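Local coordinates for 5,10-methylenetetrahydrofolate dehydrogenase (Bombyx mori, PDB 5ZF1) that catalyses the NADP+-dependent oxidation of 5,10-methylenetetrahydrofolate in one-carbon metabolism, and probably also acts as a cyclohydrolase like many of its relatives, at the interface of chains A and B. Numbering follows the deposited sequence. Chains: chain A/B, 5,10-methylenetetrahydrofolate dehydrogenase.

The interface of chains A and B. Residues chain A 195, 197, 205, 209; chain B 158, 160, 193, 195, 209.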
# COMPACT_ATOMS: atom_id res chain seq x y z
N THR A 195 -4.98 12.54 -3.38
CA THR A 195 -5.46 12.03 -4.66
C THR A 195 -4.28 11.48 -5.42
O THR A 195 -3.27 12.17 -5.59
CB THR A 195 -6.13 13.13 -5.48
OG1 THR A 195 -7.21 13.70 -4.74
CG2 THR A 195 -6.65 12.54 -6.83
N CYS A 197 -3.05 10.47 -8.96
CA CYS A 197 -3.26 10.60 -10.40
C CYS A 197 -2.19 9.80 -11.12
O CYS A 197 -1.11 9.57 -10.58
CB CYS A 197 -3.21 12.05 -10.85
SG CYS A 197 -4.50 13.08 -10.11
N LYS A 205 -9.38 16.02 -15.82
CA LYS A 205 -9.50 15.72 -14.40
C LYS A 205 -8.17 15.88 -13.69
O LYS A 205 -8.13 16.32 -12.54
CB LYS A 205 -10.06 14.32 -14.20
CG LYS A 205 -11.52 14.26 -14.53
CD LYS A 205 -11.87 12.94 -15.08
CE LYS A 205 -13.28 13.00 -15.60
NZ LYS A 205 -13.32 12.04 -16.67
N TYR A 209 -7.72 18.31 -10.38
CA TYR A 209 -7.17 17.92 -9.07
C TYR A 209 -5.96 18.78 -8.71
O TYR A 209 -5.80 19.20 -7.56
CB TYR A 209 -6.79 16.44 -9.07
CG TYR A 209 -7.97 15.53 -8.87
CD1 TYR A 209 -8.67 15.53 -7.69
CD2 TYR A 209 -8.40 14.67 -9.88
CE1 TYR A 209 -9.75 14.72 -7.48
CE2 TYR A 209 -9.48 13.84 -9.69
CZ TYR A 209 -10.15 13.86 -8.48
OH TYR A 209 -11.25 13.06 -8.27
N GLY B 158 -10.08 5.63 -15.38
CA GLY B 158 -10.06 7.07 -15.55
C GLY B 158 -11.17 7.82 -14.85
O GLY B 158 -11.30 9.03 -15.06
N ASN B 160 -13.23 9.32 -11.39
CA ASN B 160 -12.90 9.89 -10.07
C ASN B 160 -13.55 9.05 -8.97
O ASN B 160 -14.78 9.00 -8.88
CB ASN B 160 -13.40 11.33 -9.99
CG ASN B 160 -12.61 12.29 -10.84
OD1 ASN B 160 -11.58 11.95 -11.41
ND2 ASN B 160 -13.11 13.53 -10.93
N THR B 193 -8.89 7.18 -10.68
CA THR B 193 -8.19 8.26 -9.98
C THR B 193 -8.79 8.34 -8.58
O THR B 193 -9.95 8.72 -8.44
CB THR B 193 -8.38 9.58 -10.73
OG1 THR B 193 -7.92 9.44 -12.08
CG2 THR B 193 -7.60 10.71 -10.04
N THR B 195 -9.15 9.42 -4.54
CA THR B 195 -8.85 10.32 -3.43
C THR B 195 -9.15 9.56 -2.15
O THR B 195 -10.22 8.98 -2.02
CB THR B 195 -9.71 11.58 -3.48
OG1 THR B 195 -9.50 12.25 -4.73
CG2 THR B 195 -9.37 12.51 -2.28
N TYR B 209 -14.79 17.07 -2.79
CA TYR B 209 -14.33 15.85 -3.47
C TYR B 209 -15.50 14.96 -3.87
O TYR B 209 -15.49 14.36 -4.95
CB TYR B 209 -13.38 15.08 -2.57
CG TYR B 209 -11.96 15.61 -2.46
CD1 TYR B 209 -11.11 15.64 -3.55
CD2 TYR B 209 -11.47 16.06 -1.22
CE1 TYR B 209 -9.80 16.09 -3.43
CE2 TYR B 209 -10.17 16.50 -1.09
CZ TYR B 209 -9.35 16.53 -2.19
OH TYR B 209 -8.07 16.96 -2.05
O HOH W 1 -6.29 15.87 -3.66
O HOH W 2 -10.81 11.15 -6.68
O HOH W 3 -13.17 14.51 -6.51
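A:Thr195 and B:Thr195 face each other where strands 193-197 of the two chains pair antiparallel across the two-fold axis. Their hydroxyls share a hydrogen bond, OG1 to OG1 at 2.7 Å, whose direction is not settled. Beta-branched threonine suits this strand: with chi1 at -58° in both copies, OG1 lies beside its own backbone N and reaches the partner, while CG2 of A:Thr195 packs 3.7 Å above the centre of the A:Tyr209 ring, as B:Thr195 does with B:Tyr209.

Water extends the polar network. Water 1 joins A:Thr195 OG1 to B:Tyr209 OH, 2.6 Å from each. Water 2 links B:Thr195 OG1 with A:Tyr209 OH and B:Thr193 O, and water 3 bridges that same phenol to B:Tyr209 O. Tyrosine thus offers a ring for packing and a hydroxyl for solvent-mediated bonding.

Apolar contacts lie beside this network. B:Thr193 CG2 touches A:Tyr209 CE2 at 3.7 Å, A:Thr195 CG2 and the sulfur SG of A:Cys197, whose small side chain fits beside the methyl.

Separately, a polar amide meets the ring by van der Waals contact. A:Tyr209 OH sits over the B:Asn160 amide face, turned 65° from the ring; asparagine's flat amide still puts OD1 in plane at the ring edge, 3.3 Å from CE2. A:Lys205's long methylene chain passes obliquely, CD 3.8 Å from OD1, its amino group pointing towards B:Gly158.

With its symmetry twin, the patch joins the NAD(P)-binding domains and probably stabilises the family's typical dimer.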